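PDB 3D33: DUF3244 domain-containing protein from Bacteroides vulgatus ATCC 8482, which is of unknown function but folds as a single immunoglobulin-like beta-sandwich domain of the DUF3244 family. Local coordinates for residues M51-T56 with I77-A82; I31-F34 with L39-L42. One frame throughout, in Å; residues are numbered along the deposited sequence.

Contact 1: residues M51-T56 with I77-A82; sequences MTIRIT and ITISIA
In Ile53, Ile55 and Ile79 CG1 stands anti to the carbonyl carbon (chi1 near -60°) and the chain then runs on extended, which carries each CD1 methyl well out from its own strand into the gap between the two. Ile77 shares the first torsion but folds back at the second (chi2 -61°), and it is its CG2 branch, anti to the backbone N, that does the touching. Ile53 uses both of its branches: CD1 slides past Ile77 to lie 3.9 Å from Ile77 CG2, while CG2 lies 3.9 Å from Ile79 CD1 as the two side chains pass in opposite directions. Ile55 and Ile79 instead meet tip to tip, Ile55 CD1 sitting 4.1 Å from Ile79 CD1 and equally far from Ile79 CG2. Ile79 CD1 thus touches both Ile53 and Ile55, meeting the CG2 methyl of the one and the CD1 methyl of the other. The contact is methyl against methyl throughout. The strand axes approach to 10.9 Å and run at 19° in the same sense, the spacing and small tilt of two sheets packed face to face in a beta sandwich. At the end of strand 76-80, Ser80 OG accepts a hydrogen bond from Ala82 N at 3.3 Å, an ST turn. Strand 50-57 lies between strands 63-69 and 87-96 in its own sheet, and Leu91 beside Ile53 and Ile55, with Tyr65 against Ile79, widens the apolar layer. Across the sandwich, strand 76-80 borders strand 39-44, whose Leu42 also touches Ile53.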
HETATM    1  N   MSE A  51      -9.089   1.706  -6.599  1.00 19.05           N
HETATM    2  CA  MSE A  51      -8.343   1.669  -5.346  0.70 21.60           C
HETATM    3  C   MSE A  51      -7.694   3.008  -5.034  1.00 22.43           C
HETATM    4  O   MSE A  51      -7.472   3.853  -5.918  1.00 21.09           O
HETATM    5  CB  MSE A  51      -7.229   0.633  -5.407  0.70 21.17           C
HETATM    6  CG  MSE A  51      -7.650  -0.786  -5.620  0.70 26.99           C
HETATM    7 SE   MSE A  51      -6.055  -1.918  -5.369  0.53 28.05          SE
HETATM    8  CE  MSE A  51      -4.588  -0.660  -6.121  0.70 20.36           C
ATOM      9  N   THR A  52      -7.442   3.227  -3.752  1.00 21.96           N
ATOM     10  CA  THR A  52      -6.661   4.366  -3.297  1.00 20.67           C
ATOM     11  C   THR A  52      -5.565   3.840  -2.400  1.00 19.90           C
ATOM     12  O   THR A  52      -5.816   2.983  -1.546  1.00 20.41           O
ATOM     13  CB  THR A  52      -7.490   5.376  -2.499  1.00 22.40           C
ATOM     14  OG1 THR A  52      -8.528   5.922  -3.330  1.00 22.26           O
ATOM     15  CG2 THR A  52      -6.571   6.499  -1.996  1.00 22.33           C
ATOM     16  N   ILE A  53      -4.337   4.327  -2.597  1.00 19.25           N
ATOM     17  CA  ILE A  53      -3.204   3.968  -1.736  1.00 19.78           C
ATOM     18  C   ILE A  53      -2.795   5.274  -1.033  1.00 20.39           C
ATOM     19  O   ILE A  53      -2.680   6.308  -1.673  1.00 19.08           O
ATOM     20  CB  ILE A  53      -2.001   3.419  -2.526  1.00 19.86           C
ATOM     21  CG1 ILE A  53      -2.409   2.149  -3.268  1.00 25.47           C
ATOM     22  CG2 ILE A  53      -0.779   3.198  -1.605  1.00 21.07           C
ATOM     23  CD1 ILE A  53      -1.323   1.553  -4.151  1.00 26.91           C
ATOM     24  N   ARG A  54      -2.657   5.213   0.282  1.00 20.59           N
ATOM     25  CA  ARG A  54      -2.248   6.369   1.072  1.00 21.87           C
ATOM     26  C   ARG A  54      -1.138   5.942   2.042  1.00 18.33           C
ATOM     27  O   ARG A  54      -1.209   4.883   2.670  1.00 20.98           O
ATOM     28  CB  ARG A  54      -3.453   6.945   1.806  1.00 22.91           C
ATOM     29  CG  ARG A  54      -3.255   8.235   2.514  1.00 27.85           C
ATOM     30  CD  ARG A  54      -4.650   8.844   2.866  1.00 29.48           C
ATOM     31  NE  ARG A  54      -5.364   9.398   1.702  1.00 39.74           N
ATOM     32  CZ  ARG A  54      -6.560   8.998   1.226  1.00 42.89           C
ATOM     33  NH1 ARG A  54      -7.248   7.990   1.758  1.00 33.64           N
ATOM     34  NH2 ARG A  54      -7.084   9.606   0.168  1.00 45.19           N
ATOM     35  N   ILE A  55      -0.074   6.735   2.103  1.00 18.87           N
ATOM     36  CA  ILE A  55       1.004   6.470   3.013  1.00 18.61           C
ATOM     37  C   ILE A  55       1.117   7.694   3.922  1.00 17.69           C
ATOM     38  O   ILE A  55       1.152   8.839   3.421  1.00 16.44           O
ATOM     39  CB  ILE A  55       2.329   6.214   2.285  1.00 20.14           C
ATOM     40  CG1 ILE A  55       2.207   5.020   1.335  1.00 21.05           C
ATOM     41  CG2 ILE A  55       3.493   6.008   3.283  1.00 18.40           C
ATOM     42  CD1 ILE A  55       3.405   4.788   0.525  1.00 21.90           C
ATOM     43  N   THR A  56       1.134   7.452   5.228  1.00 16.81           N
ATOM     44  CA  THR A  56       1.107   8.477   6.276  1.00 17.14           C
ATOM     45  C   THR A  56       2.262   8.292   7.284  1.00 16.87           C
ATOM     46  O   THR A  56       2.477   7.172   7.786  1.00 19.84           O
ATOM     47  CB  THR A  56      -0.271   8.408   7.036  1.00 18.25           C
ATOM     48  OG1 THR A  56      -1.354   8.540   6.104  1.00 17.99           O
ATOM     49  CG2 THR A  56      -0.363   9.519   8.075  1.00 18.30           C
ATOM     50  N   ILE A  77       1.563  -1.932  -8.747  1.00 20.04           N
ATOM     51  CA  ILE A  77       1.933  -0.547  -8.465  1.00 21.57           C
ATOM     52  C   ILE A  77       3.291  -0.625  -7.784  1.00 21.85           C
ATOM     53  O   ILE A  77       3.475  -1.456  -6.895  1.00 21.14           O
ATOM     54  CB  ILE A  77       0.870   0.134  -7.509  1.00 20.89           C
ATOM     55  CG1 ILE A  77      -0.501   0.272  -8.192  1.00 30.71           C
ATOM     56  CG2 ILE A  77       1.341   1.494  -7.004  1.00 28.99           C
ATOM     57  CD1 ILE A  77      -0.487   1.146  -9.461  1.00 33.21           C
ATOM     58  N   THR A  78       4.234   0.201  -8.215  1.00 21.47           N
ATOM     59  CA  THR A  78       5.452   0.427  -7.426  1.00 20.01           C
ATOM     60  C   THR A  78       5.528   1.859  -6.902  1.00 21.83           C
ATOM     61  O   THR A  78       5.095   2.829  -7.564  1.00 21.20           O
ATOM     62  CB  THR A  78       6.743   0.075  -8.173  1.00 22.18           C
ATOM     63  OG1 THR A  78       6.950   0.992  -9.271  1.00 22.04           O
ATOM     64  CG2 THR A  78       6.693  -1.375  -8.680  1.00 20.21           C
ATOM     65  N   ILE A  79       6.081   1.967  -5.710  1.00 20.18           N
ATOM     66  CA  ILE A  79       6.206   3.250  -5.022  1.00 20.77           C
ATOM     67  C   ILE A  79       7.630   3.361  -4.486  1.00 21.46           C
ATOM     68  O   ILE A  79       8.067   2.529  -3.696  1.00 21.87           O
ATOM     69  CB  ILE A  79       5.233   3.358  -3.850  1.00 22.25           C
ATOM     70  CG1 ILE A  79       3.782   3.195  -4.301  1.00 26.49           C
ATOM     71  CG2 ILE A  79       5.400   4.702  -3.110  1.00 21.47           C
ATOM     72  CD1 ILE A  79       2.804   3.091  -3.126  1.00 24.84           C
ATOM     73  N   SER A  80       8.338   4.406  -4.889  1.00 21.79           N
ATOM     74  CA  SER A  80       9.677   4.672  -4.339  1.00 21.77           C
ATOM     75  C   SER A  80       9.525   5.321  -2.992  1.00 20.70           C
ATOM     76  O   SER A  80       8.861   6.370  -2.864  1.00 22.44           O
ATOM     77  CB  SER A  80      10.484   5.612  -5.208  1.00 26.45           C
ATOM     78  OG  SER A  80      11.738   5.826  -4.573  1.00 27.18           O
ATOM     79  N   ILE A  81      10.126   4.702  -1.981  1.00 20.99           N
ATOM     80  CA  ILE A  81      10.157   5.272  -0.631  1.00 19.79           C
ATOM     81  C   ILE A  81      11.523   5.911  -0.323  1.00 18.23           C
ATOM     82  O   ILE A  81      11.799   6.324   0.790  1.00 17.71           O
ATOM     83  CB  ILE A  81       9.791   4.217   0.432  1.00 19.19           C
ATOM     84  CG1 ILE A  81      10.804   3.063   0.503  1.00 21.69           C
ATOM     85  CG2 ILE A  81       8.384   3.645   0.149  1.00 20.32           C
ATOM     86  CD1 ILE A  81      10.517   2.081   1.686  1.00 23.77           C
ATOM     87  N   ALA A  82      12.362   6.014  -1.344  1.00 18.11           N
ATOM     88  CA  ALA A  82      13.772   6.378  -1.184  1.00 18.85           C
ATOM     89  C   ALA A  82      13.950   7.800  -0.648  1.00 19.08           C
ATOM     90  O   ALA A  82      14.935   8.103   0.006  1.00 18.25           O
ATOM     91  CB  ALA A  82      14.487   6.241  -2.519  1.00 20.31           C
TER

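Contact 2: residues I31-F34 with L39-L42; sequences ITVF and LLTL
Strands 31-34 and 39-42 run antiparallel at 168°, with Phe34 and Thr41 forming a hydrogen-bonded pair (Phe34 N to Thr41 O 3.0 Å, Thr41 N to Phe34 O 2.8 Å) and Val33 and Leu42 the adjacent non-hydrogen-bonded one. Thr41 O also receives a CA-H...O contact from Val33 CA at 3.2 Å. Phe34 takes the tight first torsion, CG between the backbone N and the carbonyl carbon (chi1 59°), which lays its ring alongside the Thr41 side chain. Thr41 CB sits over one ring face, 3.8 Å from the centroid and displaced toward the rim on the CZ side, a cross-strand CH-pi contact. The reverse face of the hairpin is aliphatic. Val33 straddles two leucines there, its CG1 3.7 Å from Leu40 CD2 and its CG2 4.0 Å from Leu42 CB. Farther along, Ile31 CG2 reaches Leu42 CD1 at 3.8 Å, the side chains crossing at a slant. This aliphatic face is turned to the second sheet, whose strand 100-107 supplies Leu101 to Ile31 and Phe105 to Leu40. In its own sheet strand 10-11 borders strand 31-36, with Val12 just beyond it bonded through the backbone to Val33 and touching its side chain, and strand 76-80 borders strand 39-44.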
ATOM      1  N   ILE A  31      -4.498  -8.890  -2.310  1.00 21.67           N
ATOM      2  CA  ILE A  31      -3.538  -7.795  -2.255  1.00 20.43           C
ATOM      3  C   ILE A  31      -2.345  -8.191  -1.384  1.00 21.86           C
ATOM      4  O   ILE A  31      -2.531  -8.613  -0.257  1.00 19.20           O
ATOM      5  CB  ILE A  31      -4.146  -6.504  -1.650  1.00 22.41           C
ATOM      6  CG1 ILE A  31      -5.524  -6.172  -2.259  1.00 26.54           C
ATOM      7  CG2 ILE A  31      -3.138  -5.343  -1.808  1.00 20.38           C
ATOM      8  CD1 ILE A  31      -5.467  -5.813  -3.683  1.00 24.87           C
ATOM      9  N   THR A  32      -1.130  -8.081  -1.927  1.00 20.98           N
ATOM     10  CA  THR A  32       0.096  -8.268  -1.128  1.00 20.04           C
ATOM     11  C   THR A  32       1.072  -7.139  -1.461  1.00 19.56           C
ATOM     12  O   THR A  32       1.016  -6.529  -2.534  1.00 20.55           O
ATOM     13  CB  THR A  32       0.738  -9.631  -1.405  1.00 24.68           C
ATOM     14  OG1 THR A  32       1.040  -9.735  -2.784  1.00 24.42           O
ATOM     15  CG2 THR A  32      -0.203 -10.786  -1.035  1.00 25.34           C
ATOM     16  N   VAL A  33       1.914  -6.804  -0.495  1.00 18.70           N
ATOM     17  CA  VAL A  33       2.876  -5.727  -0.612  1.00 17.76           C
ATOM     18  C   VAL A  33       4.236  -6.227  -0.078  1.00 18.28           C
ATOM     19  O   VAL A  33       4.295  -6.991   0.923  1.00 19.75           O
ATOM     20  CB  VAL A  33       2.415  -4.481   0.168  1.00 19.33           C
ATOM     21  CG1 VAL A  33       3.530  -3.443   0.205  1.00 18.95           C
ATOM     22  CG2 VAL A  33       1.119  -3.916  -0.423  1.00 19.32           C
ATOM     23  N   PHE A  34       5.315  -5.838  -0.753  1.00 18.49           N
ATOM     24  CA  PHE A  34       6.691  -6.067  -0.254  1.00 19.22           C
ATOM     25  C   PHE A  34       7.564  -4.869  -0.547  1.00 18.78           C
ATOM     26  O   PHE A  34       7.230  -4.058  -1.412  1.00 20.47           O
ATOM     27  CB  PHE A  34       7.328  -7.366  -0.804  1.00 21.17           C
ATOM     28  CG  PHE A  34       7.432  -7.423  -2.301  1.00 19.58           C
ATOM     29  CD1 PHE A  34       8.511  -6.871  -2.952  1.00 25.49           C
ATOM     30  CD2 PHE A  34       6.448  -8.052  -3.063  1.00 25.62           C
ATOM     31  CE1 PHE A  34       8.616  -6.930  -4.344  1.00 25.84           C
ATOM     32  CE2 PHE A  34       6.556  -8.125  -4.457  1.00 27.27           C
ATOM     33  CZ  PHE A  34       7.635  -7.566  -5.086  1.00 25.28           C
ATOM     34  N   LEU A  39      12.061   0.369  -2.856  1.00 26.35           N
ATOM     35  CA  LEU A  39      10.905   0.294  -3.719  1.00 27.20           C
ATOM     36  C   LEU A  39       9.900  -0.602  -3.030  1.00 25.51           C
ATOM     37  O   LEU A  39      10.228  -1.734  -2.647  1.00 26.64           O
ATOM     38  CB  LEU A  39      11.277  -0.282  -5.068  1.00 28.85           C
ATOM     39  CG  LEU A  39      10.237  -0.151  -6.177  1.00 28.83           C
ATOM     40  CD1 LEU A  39      10.069   1.300  -6.600  1.00 32.82           C
ATOM     41  CD2 LEU A  39      10.666  -1.021  -7.356  1.00 29.34           C
ATOM     42  N   LEU A  40       8.682  -0.081  -2.914  1.00 23.48           N
ATOM     43  CA  LEU A  40       7.535  -0.809  -2.410  1.00 22.98           C
ATOM     44  C   LEU A  40       6.727  -1.314  -3.611  1.00 22.41           C
ATOM     45  O   LEU A  40       6.498  -0.557  -4.531  1.00 20.53           O
ATOM     46  CB  LEU A  40       6.725   0.142  -1.563  1.00 26.43           C
ATOM     47  CG  LEU A  40       5.487  -0.269  -0.800  1.00 32.90           C
ATOM     48  CD1 LEU A  40       5.242   0.823   0.273  1.00 33.47           C
ATOM     49  CD2 LEU A  40       4.290  -0.387  -1.734  1.00 31.84           C
ATOM     50  N   THR A  41       6.342  -2.590  -3.601  1.00 20.75           N
ATOM     51  CA  THR A  41       5.559  -3.163  -4.690  1.00 19.99           C
ATOM     52  C   THR A  41       4.259  -3.710  -4.146  1.00 19.69           C
ATOM     53  O   THR A  41       4.261  -4.507  -3.197  1.00 20.53           O
ATOM     54  CB  THR A  41       6.319  -4.301  -5.442  1.00 20.15           C
ATOM     55  OG1 THR A  41       7.522  -3.784  -6.028  1.00 22.09           O
ATOM     56  CG2 THR A  41       5.435  -4.949  -6.550  1.00 18.80           C
ATOM     57  N   LEU A  42       3.161  -3.308  -4.771  1.00 18.30           N
ATOM     58  CA  LEU A  42       1.850  -3.855  -4.485  1.00 17.83           C
ATOM     59  C   LEU A  42       1.379  -4.697  -5.657  1.00 20.44           C
ATOM     60  O   LEU A  42       1.465  -4.285  -6.799  1.00 21.01           O
ATOM     61  CB  LEU A  42       0.827  -2.751  -4.213  1.00 20.32           C
ATOM     62  CG  LEU A  42      -0.616  -3.185  -3.994  1.00 22.27           C
ATOM     63  CD1 LEU A  42      -1.351  -2.195  -3.063  1.00 23.68           C
ATOM     64  CD2 LEU A  42      -1.399  -3.361  -5.317  1.00 22.92           C
TER

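In the fold
Contact 2 comes first along the chain, closing the 31-36/39-44 hairpin before contact 1 opens on strand 50-57, the next strand after that hairpin. Their centres lie about 9 Å apart. Strand 76-80 joins them: it is the neighbour of strand 39-44 in one sheet, with probable hydrogen bonds from Leu40 N to Ile79 O and from Leu42 N to Ile77 O, each 2.8 Å, and it faces strand 50-57 of the other. Contact 2 therefore builds a sheet through neighbouring strands, whereas contact 1 packs that sheet on its partner. Together they sample two kinds of packing in this immunoglobulin-like sandwich, strand pairing within a sheet and face-to-face packing between sheets.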